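Local coordinates for protein NUDIX hydrolase (Alicyclobacillus acidocaldarius subsp. acidocaldarius, PDB 3QSJ) that probably hydrolyses phosphorus-containing acid anhydrides with the help of divalent metal ions, as Nudix family members do, and binds calcium in this crystal, at residues A[52-57]-A[72-77]; A[9-14]-A[76-81]; A[184-189]-A[199-204]; A[26-31]-A[178-183]; A[62-67]-A[131-136]. All blocks are in the same frame, centred on the assembly; numbering follows the deposited sequence. Where two conformers were deposited one is given.

Overall arrangement
Strand 7-18 opens contact 2 with residues 9-14, and strand 24-31 opens contact 4 with 26-31. Helix 51-58 then starts contact 1, and the loop after it starts contact 5. Helix 72-87 closes contact 1 at 72-77 and, sharing A76 and V77, contact 2 at 76-81. Contact 5 closes at 131-136, so it crosses contacts 1 and 2, while contact 4, closing at 178-183, crosses contact 2 and encloses contacts 1 and 5. Contact 3 follows in series, joining the two helices after the last sheet strand. Contacts 1, 2 and 5 gather helix 72-87, its neighbours and the sheet; contacts 3 and 4 tie the sheet to the C-terminal helices.

Contact 1 of 5, residues A[52-57]-A[72-77]; sequences SDAEMA and DPALAV
V77 can offer both of its methyls to helix 51-58 because CG1 stands anti to its backbone N (chi1 171°), while CG2 lies anti to the carbonyl carbon. Across from it, M56, a selenomethionine, bends at chi3 (-86°), and this swings CE round to within 3.8 Å of V77 CG1. The same CG1 rests 3.5 Å from D53 O, and V77 CG2 settles on the backbone of A57, 3.9 Å from A57 CA. One turn back, small residues let the helices draw close: A74 CB sits 3.6 Å from A54 CA, and A57 CB presses on the start of the second helix, 3.6 Å from A74 N and 3.9 Å from P73 CB. With only alanines and a proline there, the short axes approach to 7.7 Å as they cross at 111°. An alanine at V77 would probably leave M56 CE without its mate on 72-77 and open a gap between the two helices beside A57. D53 also lays its CB against A74 O and the side of its carboxylate, at OD1, against V77 CG1. The polar partners of this buried acid lie further on: OD1 forms a salt bridge with R81 NE, while OD2 hydrogen-bonds with T78 OG1 and D50 N. These partners would probably keep the acid ionised. The chemistry therefore splits in two: carbon packing sets the spacing of the helices, and the carboxylate of D53 ties helix 51-58 to the turn just before the calcium ligand E82.

Contact 2 of 5, residues A[9-14]-A[76-81]; sequences KAATLV and AVTALR
A79 meets the strand with its CB, which lies against the backbone between A11 and L13: it is 3.8 Å from T12 C, 3.9 Å from A11 CB and 4.0 Å from L13 CB. A11 CB in turn rests on the helix backbone, 3.8 Å from A79 N, and lies 3.9 Å from the T78 methyl, CG2. L13 has CG anti to the backbone N (chi1 -166°), and its CD2 touches L80 CD2 at 3.8 Å, methyl on methyl. The side-chain atoms that touch here are all carbon, packing on methyls and on backbone, and alanine on both sides lets the short axes come within 6.5 Å at 61°.

What fixes these groups lies one layer out. T78 OG1 is held by D53 OD2 of helix 51-58 and by A74 O a turn earlier, which probably steadies the rotation that turns CG2 to A11. Along the strand, A11 pairs with G47, next to the calcium ligand G46, while A10 and T12 pair with R155 of strand 151-160. Helix 72-87, bearing the Nudix-box glutamates E82 and E86, thus lies across one face of the sheet, between helix 51-58 on the V77 side and L91 near L13 and L80.

Contact 3 of 5, residues A[184-189]-A[199-204]; sequences DMLTRI and PTIAVL
M185, the first residue of 184-189 to touch the second helix, does so with its stem. Its CG lies 4.0 Å from L204 CD1, but the selenomethionine chain bends at chi2 and chi3 and carries CE off toward the sheet, where it packs on V28 and T180. L186 comes next. Its CG is anti to the backbone N (chi1 -175°), and CD1 reaches across to I201 CG2 at 3.8 Å, the two side chains meeting at about a right angle. The same CD1 brushes the base of L204, 4.3 Å from L204 CB. One turn on, I189 serves both partners with separate branches. Its CG2 sits 3.7 Å from I201 CD1 and just as near I201 CG1, while CD1 meets L204 CD1 at 3.5 Å. That last pair is tighter than ordinary methyl contact, and the two side chains there are again roughly perpendicular.

L204 is thus touched by all three residues, and its CD1 meets both the stem of M185 and the tip of I189. I201 flanks it on the partly exposed side, meeting CD1 of L186 and the CG2 branch of I189. The side chains are long enough to keep the short axes 9.8 Å apart, at 139° between their directions. Deeper in, I189 touches V42 and L204 touches F44 and V26, while V203 packs on V14. Helices 182-190 and 198-209 therefore form an apolar, roughly antiparallel pair over the sheet face turned away from helix 72-87, as expected of the alpha-beta-alpha sandwich of Nudix proteins.

Contact 4 of 5, residues A[26-31]-A[178-183]; sequences VLVVRR and LWTPAR
V26, L27 and V28 pair with T180, W179 and L178 in an antiparallel ladder of the Nudix mixed sheet, joining strand 24-31 to strand 174-181. Two hydrogen-bonded pairs frame it. V26 N reaches T180 O at 2.9 Å, and T180 N returns to V26 O at 2.9 Å. V28 N binds L178 O at 3.0 Å, and L178 N binds V28 O at 3.1 Å. L27 and W179 form the non-hydrogen-bonded pair between them. Here the side chains do the work: L27 CD2 stands over the indole face in a CH-pi contact, 3.4 Å from the centroid of the W179 five-membered ring and only 4° off its normal. W179 NE1 hydrogen-bonds G165 O, and R17 makes a cation-pi contact with the ring, so the indole is gripped at several points. An alanine at W179 would probably strip L27 CD2 of its ring face and leave G165 O and R17 without these mates. On the other face V26 has CG1 in the crowded position between N and carbonyl carbon (chi1 59°), 3.6 Å from T180 O. P181 then occupies the N-cap position of helix 182-190 as the strand ends. V26 packs on L204 and L207 of helix 198-209, whereas L27, on the opposite face, packs against V15 of strand 7-18 and I87 of helix 72-87.

Contact 5 of 5, residues A[62-67]-A[131-136]; sequences GRPVCA and FDLGLL
V65 N hydrogen-bonds L136 O at 2.8 Å, moderately straight (159° at the hydrogen) and in the carbonyl plane, the one conventional hydrogen bond between 62-67 and 131-136. Weaker CA-H...O contacts line up beside it: P64 CA lies 3.2 Å from L133 O, and G134 CA lies 3.4 Å from R63 O. V65 CG2 adds a methyl lying on a backbone carbonyl, 3.6 Å from G134 O.

Apolar contact is modest. The proline ring of P64 lies alongside L133, with CD 3.9 Å from L133 CB.

Turns shape both loops. D132 OD1 takes a bond from G134 N at 3.0 Å, an Asx turn in which the donor stands above the carboxylate plane, and P64 to A67 make a type II turn. G62, with a positive phi, leaves room here, since a CB on it would fall 3.3 Å from D132 OD1.

The pairing runs on at both ends: V65 also bonds to R138 of strand 137-143, and F131 and L133 bond to F61. On the side of helix 72-87, L133 packs on P73 and A76, while P64 and L136 meet F157 of strand 151-160. The two loops thus lie over that helix start beside the sheet.

Contact 1 of 5, residues A[52-57]-A[72-77]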
# COMPACT_ATOMS: atom_id res chain seq x y z
N SER A 52 -12.52 0.64 11.36
CA SER A 52 -11.85 1.86 11.86
C SER A 52 -11.26 2.70 10.72
O SER A 52 -10.87 3.83 10.97
CB SER A 52 -10.78 1.56 12.91
OG SER A 52 -9.72 0.76 12.38
N ASP A 53 -11.14 2.13 9.48
CA ASP A 53 -10.54 2.88 8.37
C ASP A 53 -11.40 4.10 8.00
O ASP A 53 -10.86 5.21 7.90
CB ASP A 53 -10.27 1.99 7.14
CG ASP A 53 -9.25 0.91 7.46
OD1 ASP A 53 -8.50 1.07 8.46
OD2 ASP A 53 -9.22 -0.11 6.74
N ALA A 54 -12.74 3.91 7.84
CA ALA A 54 -13.61 5.04 7.53
C ALA A 54 -13.66 6.02 8.71
O ALA A 54 -13.71 7.22 8.49
CB ALA A 54 -15.01 4.55 7.22
N GLU A 55 -13.49 5.52 9.95
CA GLU A 55 -13.52 6.42 11.13
C GLU A 55 -12.29 7.36 11.09
O GLU A 55 -12.41 8.59 11.24
CB GLU A 55 -13.50 5.62 12.43
CG GLU A 55 -14.74 4.76 12.65
CD GLU A 55 -14.78 4.10 14.01
OE1 GLU A 55 -13.94 3.21 14.27
OE2 GLU A 55 -15.66 4.47 14.82
N MSE A 56 -11.10 6.78 10.81
CA MSE A 56 -9.88 7.56 10.68
C MSE A 56 -9.95 8.48 9.45
O MSE A 56 -9.43 9.61 9.52
CB MSE A 56 -8.65 6.64 10.53
CG MSE A 56 -8.30 5.96 11.87
SE MSE A 56 -6.63 4.95 11.68
CE MSE A 56 -7.49 3.24 10.96
N ALA A 57 -10.64 8.06 8.39
CA ALA A 57 -10.72 8.92 7.22
C ALA A 57 -11.48 10.23 7.53
O ALA A 57 -11.19 11.26 6.92
CB ALA A 57 -11.34 8.19 6.05
N ASP A 72 -13.15 6.43 -1.36
CA ASP A 72 -11.70 6.59 -1.61
C ASP A 72 -10.94 7.03 -0.37
O ASP A 72 -9.90 6.45 -0.08
CB ASP A 72 -11.43 7.52 -2.81
CG ASP A 72 -11.51 6.76 -4.12
OD1 ASP A 72 -11.10 5.54 -4.14
OD2 ASP A 72 -11.98 7.36 -5.13
N PRO A 73 -11.45 7.98 0.46
CA PRO A 73 -10.68 8.36 1.68
C PRO A 73 -10.55 7.18 2.62
O PRO A 73 -9.46 6.95 3.09
CB PRO A 73 -11.54 9.47 2.32
CG PRO A 73 -12.20 10.16 1.09
CD PRO A 73 -12.58 8.92 0.22
N ALA A 74 -11.63 6.43 2.88
CA ALA A 74 -11.52 5.27 3.78
C ALA A 74 -10.55 4.24 3.21
O ALA A 74 -9.75 3.70 3.97
CB ALA A 74 -12.87 4.59 4.00
N LEU A 75 -10.63 3.94 1.91
CA LEU A 75 -9.72 2.93 1.31
C LEU A 75 -8.24 3.40 1.30
O LEU A 75 -7.34 2.57 1.46
CB LEU A 75 -10.25 2.50 -0.09
CG LEU A 75 -11.49 1.61 0.10
CD1 LEU A 75 -12.23 1.39 -1.17
CD2 LEU A 75 -11.08 0.23 0.65
N ALA A 76 -8.01 4.72 1.20
CA ALA A 76 -6.64 5.29 1.30
C ALA A 76 -6.10 4.97 2.67
O ALA A 76 -4.97 4.51 2.80
CB ALA A 76 -6.64 6.81 1.09
N VAL A 77 -6.94 5.13 3.68
CA VAL A 77 -6.60 4.76 5.05
C VAL A 77 -6.31 3.27 5.17
O VAL A 77 -5.29 2.89 5.79
CB VAL A 77 -7.67 5.27 6.06
CG1 VAL A 77 -7.39 4.67 7.45
CG2 VAL A 77 -7.61 6.81 6.15

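Contact 2 of 5, residues A[9-14]-A[76-81]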
# COMPACT_ATOMS: atom_id res chain seq x y z
N LYS A 9 -13.85 -5.83 -0.16
CA LYS A 9 -13.20 -4.52 -0.35
C LYS A 9 -11.78 -4.54 0.28
O LYS A 9 -11.59 -5.00 1.43
CB LYS A 9 -14.02 -3.40 0.31
CG LYS A 9 -15.30 -3.08 -0.51
CD LYS A 9 -14.97 -2.20 -1.70
CE LYS A 9 -16.28 -1.81 -2.42
NZ LYS A 9 -17.31 -1.31 -1.46
N ALA A 10 -10.80 -4.04 -0.47
CA ALA A 10 -9.39 -4.00 -0.05
C ALA A 10 -8.71 -2.80 -0.67
O ALA A 10 -9.28 -2.12 -1.55
CB ALA A 10 -8.69 -5.27 -0.56
N ALA A 11 -7.47 -2.56 -0.21
CA ALA A 11 -6.67 -1.47 -0.79
C ALA A 11 -5.24 -1.79 -0.65
O ALA A 11 -4.82 -2.55 0.25
CB ALA A 11 -6.95 -0.14 -0.09
N THR A 12 -4.48 -1.23 -1.57
CA THR A 12 -3.06 -1.48 -1.69
C THR A 12 -2.32 -0.16 -1.87
O THR A 12 -2.79 0.70 -2.62
CB THR A 12 -2.82 -2.41 -2.90
OG1 THR A 12 -3.50 -3.64 -2.64
CG2 THR A 12 -1.36 -2.76 -3.04
N LEU A 13 -1.12 -0.08 -1.29
CA LEU A 13 -0.30 1.14 -1.37
C LEU A 13 0.95 0.85 -2.14
O LEU A 13 1.74 -0.05 -1.81
CB LEU A 13 0.07 1.69 0.02
CG LEU A 13 0.62 3.12 0.01
CD1 LEU A 13 -0.39 4.08 -0.63
CD2 LEU A 13 1.00 3.54 1.47
N VAL A 14 1.20 1.70 -3.17
CA VAL A 14 2.36 1.56 -4.04
C VAL A 14 3.25 2.71 -3.61
O VAL A 14 2.95 3.88 -3.92
CB VAL A 14 1.93 1.67 -5.53
CG1 VAL A 14 3.14 1.47 -6.46
CG2 VAL A 14 0.82 0.65 -5.86
N ALA A 76 -8.01 4.72 1.20
CA ALA A 76 -6.64 5.29 1.30
C ALA A 76 -6.10 4.97 2.67
O ALA A 76 -4.97 4.51 2.80
CB ALA A 76 -6.64 6.81 1.09
N VAL A 77 -6.94 5.13 3.68
CA VAL A 77 -6.60 4.76 5.05
C VAL A 77 -6.31 3.27 5.17
O VAL A 77 -5.29 2.89 5.79
CB VAL A 77 -7.67 5.27 6.06
CG1 VAL A 77 -7.39 4.67 7.45
CG2 VAL A 77 -7.61 6.81 6.15
N THR A 78 -7.15 2.42 4.56
CA THR A 78 -6.93 0.96 4.59
C THR A 78 -5.51 0.71 4.09
O THR A 78 -4.76 -0.01 4.69
CB THR A 78 -7.97 0.23 3.69
OG1 THR A 78 -9.28 0.50 4.20
CG2 THR A 78 -7.65 -1.30 3.54
N ALA A 79 -5.16 1.31 2.96
CA ALA A 79 -3.84 1.11 2.36
C ALA A 79 -2.69 1.56 3.29
O ALA A 79 -1.71 0.82 3.45
CB ALA A 79 -3.77 1.83 1.02
N LEU A 80 -2.85 2.72 3.91
CA LEU A 80 -1.83 3.29 4.82
C LEU A 80 -1.72 2.40 6.06
O LEU A 80 -0.60 2.15 6.54
CB LEU A 80 -2.25 4.71 5.19
CG LEU A 80 -2.00 5.71 4.05
CD1 LEU A 80 -2.90 6.94 4.23
CD2 LEU A 80 -0.50 6.02 3.92
N ARG A 81 -2.84 1.96 6.59
CA ARG A 81 -2.80 1.12 7.79
C ARG A 81 -2.07 -0.22 7.53
O ARG A 81 -1.29 -0.66 8.36
CB ARG A 81 -4.23 0.83 8.32
CG ARG A 81 -4.24 -0.21 9.50
CD ARG A 81 -5.67 -0.55 10.01
NE ARG A 81 -6.58 -0.90 8.90
CZ ARG A 81 -6.55 -2.04 8.22
NH1 ARG A 81 -5.66 -3.00 8.53
NH2 ARG A 81 -7.40 -2.24 7.21

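Contact 3 of 5, residues A[184-189]-A[199-204]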
# COMPACT_ATOMS: atom_id res chain seq x y z
N ASP A 184 13.34 -4.47 -12.64
CA ASP A 184 13.94 -5.70 -12.09
C ASP A 184 12.83 -6.68 -11.73
O ASP A 184 12.84 -7.83 -12.17
CB ASP A 184 14.73 -5.39 -10.78
CG ASP A 184 16.21 -5.04 -10.86
OD1 ASP A 184 16.65 -4.55 -11.92
OD2 ASP A 184 16.92 -5.18 -9.81
N MSE A 185 11.87 -6.22 -10.92
CA MSE A 185 10.76 -7.02 -10.43
C MSE A 185 9.86 -7.49 -11.56
O MSE A 185 9.50 -8.67 -11.62
CB MSE A 185 9.96 -6.23 -9.41
CG MSE A 185 8.98 -7.09 -8.68
SE MSE A 185 9.77 -8.73 -8.00
CE MSE A 185 10.77 -8.07 -6.65
N LEU A 186 9.56 -6.60 -12.48
CA LEU A 186 8.75 -6.92 -13.65
C LEU A 186 9.34 -8.09 -14.45
O LEU A 186 8.63 -9.03 -14.78
CB LEU A 186 8.57 -5.68 -14.57
CG LEU A 186 7.63 -5.89 -15.79
CD1 LEU A 186 6.24 -6.43 -15.36
CD2 LEU A 186 7.48 -4.64 -16.58
N THR A 187 10.66 -8.02 -14.75
CA THR A 187 11.37 -9.03 -15.53
C THR A 187 11.30 -10.37 -14.81
O THR A 187 11.00 -11.39 -15.44
CB THR A 187 12.78 -8.52 -15.84
OG1 THR A 187 12.65 -7.34 -16.65
CG2 THR A 187 13.65 -9.55 -16.54
N ARG A 188 11.42 -10.34 -13.46
CA ARG A 188 11.37 -11.55 -12.64
C ARG A 188 10.01 -12.20 -12.67
O ARG A 188 9.94 -13.42 -12.64
CB ARG A 188 11.84 -11.28 -11.23
CG ARG A 188 13.32 -10.95 -11.21
CD ARG A 188 13.88 -11.06 -9.82
NE ARG A 188 13.95 -12.46 -9.41
CZ ARG A 188 14.09 -12.86 -8.16
NH1 ARG A 188 14.19 -11.97 -7.18
NH2 ARG A 188 14.14 -14.15 -7.87
N ILE A 189 8.93 -11.40 -12.77
CA ILE A 189 7.57 -11.95 -12.88
C ILE A 189 7.35 -12.47 -14.29
O ILE A 189 6.87 -13.58 -14.44
CB ILE A 189 6.55 -10.87 -12.50
CG1 ILE A 189 6.75 -10.47 -11.04
CG2 ILE A 189 5.11 -11.35 -12.74
CD1 ILE A 189 6.07 -9.11 -10.66
N PRO A 199 -3.05 -7.07 -11.49
CA PRO A 199 -2.89 -5.65 -11.12
C PRO A 199 -1.46 -5.28 -10.71
O PRO A 199 -0.97 -4.18 -11.07
CB PRO A 199 -3.85 -5.51 -9.94
CG PRO A 199 -4.89 -6.52 -10.17
CD PRO A 199 -4.14 -7.69 -10.70
N THR A 200 -0.76 -6.21 -10.02
CA THR A 200 0.64 -5.97 -9.62
C THR A 200 1.54 -5.74 -10.83
O THR A 200 2.31 -4.78 -10.84
CB THR A 200 1.15 -7.14 -8.74
OG1 THR A 200 0.37 -7.17 -7.57
CG2 THR A 200 2.63 -6.98 -8.34
N ILE A 201 1.41 -6.60 -11.84
CA ILE A 201 2.18 -6.50 -13.07
C ILE A 201 1.86 -5.15 -13.76
O ILE A 201 2.76 -4.44 -14.19
CB ILE A 201 1.90 -7.72 -13.98
CG1 ILE A 201 2.27 -9.03 -13.25
CG2 ILE A 201 2.62 -7.60 -15.32
CD1 ILE A 201 1.82 -10.40 -14.01
N ALA A 202 0.57 -4.82 -13.85
CA ALA A 202 0.13 -3.62 -14.56
C ALA A 202 0.67 -2.36 -13.84
O ALA A 202 1.10 -1.42 -14.51
CB ALA A 202 -1.39 -3.63 -14.69
N VAL A 203 0.80 -2.38 -12.49
CA VAL A 203 1.41 -1.23 -11.79
C VAL A 203 2.89 -1.15 -12.13
O VAL A 203 3.39 -0.07 -12.43
CB VAL A 203 1.22 -1.30 -10.25
CG1 VAL A 203 2.07 -0.22 -9.52
CG2 VAL A 203 -0.26 -1.16 -9.88
N LEU A 204 3.61 -2.29 -12.09
CA LEU A 204 5.05 -2.29 -12.42
C LEU A 204 5.33 -1.80 -13.82
O LEU A 204 6.23 -0.97 -14.00
CB LEU A 204 5.65 -3.66 -12.18
CG LEU A 204 5.56 -4.17 -10.75
CD1 LEU A 204 5.84 -5.66 -10.75
CD2 LEU A 204 6.53 -3.40 -9.77

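Contact 4 of 5, residues A[26-31]-A[178-183]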
# COMPACT_ATOMS: atom_id res chain seq x y z
N VAL A 26 10.36 0.76 -5.86
CA VAL A 26 9.05 0.58 -5.20
C VAL A 26 9.19 -0.43 -4.07
O VAL A 26 10.05 -1.32 -4.18
CB VAL A 26 8.00 0.13 -6.28
CG1 VAL A 26 8.40 -1.20 -6.98
CG2 VAL A 26 6.59 0.07 -5.70
N LEU A 27 8.35 -0.34 -3.01
CA LEU A 27 8.41 -1.28 -1.92
C LEU A 27 7.53 -2.47 -2.28
O LEU A 27 6.32 -2.33 -2.56
CB LEU A 27 7.88 -0.64 -0.62
CG LEU A 27 8.84 0.25 0.14
CD1 LEU A 27 8.12 0.87 1.33
CD2 LEU A 27 10.05 -0.58 0.67
N VAL A 28 8.12 -3.63 -2.24
CA VAL A 28 7.33 -4.82 -2.49
C VAL A 28 7.55 -5.74 -1.33
O VAL A 28 8.55 -5.62 -0.61
CB VAL A 28 7.64 -5.51 -3.84
CG1 VAL A 28 7.17 -4.65 -5.02
CG2 VAL A 28 9.13 -5.86 -3.97
N VAL A 29 6.63 -6.69 -1.18
CA VAL A 29 6.74 -7.73 -0.14
C VAL A 29 6.49 -9.10 -0.76
O VAL A 29 5.87 -9.19 -1.82
CB VAL A 29 5.77 -7.47 1.02
CG1 VAL A 29 6.08 -6.09 1.67
CG2 VAL A 29 4.30 -7.55 0.55
N ARG A 30 6.96 -10.18 -0.11
CA ARG A 30 6.61 -11.51 -0.62
C ARG A 30 5.95 -12.31 0.48
O ARG A 30 6.47 -12.38 1.59
CB ARG A 30 7.87 -12.25 -1.13
CG ARG A 30 7.48 -13.68 -1.59
CD ARG A 30 8.64 -14.41 -2.24
NE ARG A 30 9.76 -14.59 -1.32
CZ ARG A 30 10.91 -15.12 -1.72
NH1 ARG A 30 11.05 -15.57 -2.96
NH2 ARG A 30 11.92 -15.22 -0.87
N ARG A 31 4.79 -12.90 0.19
CA ARG A 31 4.07 -13.80 1.12
C ARG A 31 4.88 -15.05 1.39
O ARG A 31 5.41 -15.66 0.46
CB ARG A 31 2.70 -14.19 0.53
CG ARG A 31 1.82 -12.98 0.36
CD ARG A 31 0.59 -13.30 -0.45
NE ARG A 31 -0.34 -14.08 0.35
CZ ARG A 31 -1.21 -13.54 1.20
NH1 ARG A 31 -1.26 -12.23 1.38
NH2 ARG A 31 -2.03 -14.32 1.89
N LEU A 178 11.43 -5.29 0.39
CA LEU A 178 12.55 -4.51 -0.07
C LEU A 178 12.19 -3.42 -1.05
O LEU A 178 11.08 -3.44 -1.61
CB LEU A 178 13.69 -5.39 -0.63
CG LEU A 178 13.57 -6.21 -1.95
CD1 LEU A 178 12.21 -6.58 -2.33
CD2 LEU A 178 14.43 -5.69 -3.06
N TRP A 179 13.13 -2.49 -1.23
CA TRP A 179 13.00 -1.45 -2.25
C TRP A 179 13.59 -2.06 -3.53
O TRP A 179 14.81 -2.34 -3.61
CB TRP A 179 13.83 -0.22 -1.87
CG TRP A 179 13.14 0.67 -0.89
CD1 TRP A 179 13.42 0.83 0.44
CD2 TRP A 179 12.12 1.62 -1.20
NE1 TRP A 179 12.69 1.88 0.96
CE2 TRP A 179 11.87 2.37 -0.03
CE3 TRP A 179 11.42 1.93 -2.38
CZ2 TRP A 179 10.93 3.41 0.01
CZ3 TRP A 179 10.50 2.98 -2.34
CH2 TRP A 179 10.21 3.63 -1.13
N THR A 180 12.76 -2.21 -4.55
CA THR A 180 13.30 -2.77 -5.78
C THR A 180 13.06 -1.88 -6.99
O THR A 180 11.99 -1.28 -7.09
CB THR A 180 12.69 -4.19 -6.05
OG1 THR A 180 13.29 -4.75 -7.23
CG2 THR A 180 11.18 -4.15 -6.24
N PRO A 181 14.00 -1.78 -7.95
CA PRO A 181 13.66 -1.07 -9.19
C PRO A 181 12.45 -1.82 -9.80
O PRO A 181 12.40 -3.06 -9.73
CB PRO A 181 14.90 -1.28 -10.06
CG PRO A 181 15.96 -1.63 -9.16
CD PRO A 181 15.37 -2.35 -8.01
N ALA A 182 11.44 -1.09 -10.29
CA ALA A 182 10.21 -1.71 -10.86
C ALA A 182 10.53 -2.60 -12.09
O ALA A 182 9.92 -3.66 -12.24
CB ALA A 182 9.20 -0.62 -11.22
N ARG A 183 11.52 -2.20 -12.91
CA ARG A 183 11.99 -2.98 -14.09
C ARG A 183 12.49 -4.39 -13.70
O ARG A 183 12.13 -5.39 -14.36
CB ARG A 183 13.10 -2.19 -14.80
CG ARG A 183 13.32 -2.57 -16.26
CD ARG A 183 14.39 -1.69 -16.90
NE ARG A 183 14.03 -0.27 -16.90
CZ ARG A 183 13.42 0.35 -17.91
NH1 ARG A 183 13.14 1.64 -17.82
NH2 ARG A 183 13.10 -0.32 -19.02

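Contact 5 of 5, residues A[62-67]-A[131-136]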
# COMPACT_ATOMS: atom_id res chain seq x y z
N GLY A 62 -7.27 16.70 4.09
CA GLY A 62 -7.26 16.54 2.64
C GLY A 62 -8.06 15.35 2.11
O GLY A 62 -9.00 14.82 2.76
N ARG A 63 -7.75 15.00 0.85
CA ARG A 63 -8.44 13.97 0.06
C ARG A 63 -7.45 13.43 -0.95
O ARG A 63 -6.64 14.19 -1.49
CB ARG A 63 -9.61 14.70 -0.68
CG ARG A 63 -10.41 13.97 -1.72
CD ARG A 63 -11.50 14.91 -2.25
NE ARG A 63 -12.23 15.58 -1.15
CZ ARG A 63 -12.48 16.89 -1.05
NH1 ARG A 63 -12.11 17.74 -2.03
NH2 ARG A 63 -13.13 17.37 0.00
N PRO A 64 -7.55 12.15 -1.33
CA PRO A 64 -6.63 11.60 -2.32
C PRO A 64 -6.69 12.32 -3.66
O PRO A 64 -7.76 12.77 -4.09
CB PRO A 64 -7.03 10.09 -2.40
CG PRO A 64 -7.76 9.82 -1.15
CD PRO A 64 -8.50 11.11 -0.82
N VAL A 65 -5.54 12.43 -4.33
CA VAL A 65 -5.46 13.02 -5.68
C VAL A 65 -6.16 12.00 -6.59
O VAL A 65 -5.92 10.79 -6.46
CB VAL A 65 -3.98 13.26 -6.09
CG1 VAL A 65 -3.88 13.78 -7.50
CG2 VAL A 65 -3.32 14.26 -5.14
N CYS A 66 -7.06 12.48 -7.51
CA CYS A 66 -7.83 11.61 -8.38
C CYS A 66 -8.82 10.67 -7.66
O CYS A 66 -9.27 9.68 -8.25
CB CYS A 66 -6.93 10.85 -9.37
SG CYS A 66 -5.90 11.93 -10.37
N ALA A 67 -9.26 11.05 -6.42
CA ALA A 67 -10.40 10.41 -5.75
C ALA A 67 -11.61 10.61 -6.66
O ALA A 67 -11.74 11.69 -7.23
CB ALA A 67 -10.66 11.04 -4.39
N PHE A 131 -3.94 11.15 8.96
CA PHE A 131 -3.29 11.02 7.65
C PHE A 131 -3.54 12.23 6.77
O PHE A 131 -4.66 12.76 6.77
CB PHE A 131 -3.83 9.81 6.93
CG PHE A 131 -3.36 8.52 7.58
CD1 PHE A 131 -2.01 8.17 7.57
CD2 PHE A 131 -4.26 7.70 8.27
CE1 PHE A 131 -1.57 6.95 8.09
CE2 PHE A 131 -3.83 6.49 8.83
CZ PHE A 131 -2.49 6.11 8.73
N ASP A 132 -2.54 12.60 5.97
CA ASP A 132 -2.74 13.67 4.97
C ASP A 132 -3.01 12.85 3.68
O ASP A 132 -2.08 12.38 2.99
CB ASP A 132 -1.45 14.52 4.83
CG ASP A 132 -1.60 15.56 3.71
OD1 ASP A 132 -2.70 15.60 3.07
OD2 ASP A 132 -0.62 16.34 3.48
N LEU A 133 -4.29 12.69 3.36
CA LEU A 133 -4.68 11.92 2.16
C LEU A 133 -4.29 12.60 0.82
O LEU A 133 -4.20 11.92 -0.20
CB LEU A 133 -6.18 11.66 2.21
CG LEU A 133 -6.60 10.82 3.43
CD1 LEU A 133 -8.13 10.58 3.46
CD2 LEU A 133 -5.76 9.49 3.54
N GLY A 134 -3.95 13.88 0.89
CA GLY A 134 -3.49 14.65 -0.25
C GLY A 134 -2.16 14.11 -0.80
O GLY A 134 -1.76 14.44 -1.93
N LEU A 135 -1.44 13.35 0.02
CA LEU A 135 -0.14 12.72 -0.35
C LEU A 135 -0.36 11.40 -1.11
O LEU A 135 0.61 10.83 -1.60
CB LEU A 135 0.71 12.51 0.89
CG LEU A 135 1.25 13.79 1.50
CD1 LEU A 135 2.02 13.44 2.81
CD2 LEU A 135 2.20 14.51 0.53
N LEU A 136 -1.60 10.95 -1.27
CA LEU A 136 -1.87 9.71 -2.06
C LEU A 136 -2.62 10.01 -3.31
O LEU A 136 -3.45 10.94 -3.31
CB LEU A 136 -2.73 8.70 -1.25
CG LEU A 136 -1.90 7.73 -0.38
CD1 LEU A 136 -1.05 8.50 0.73
CD2 LEU A 136 -2.89 6.85 0.38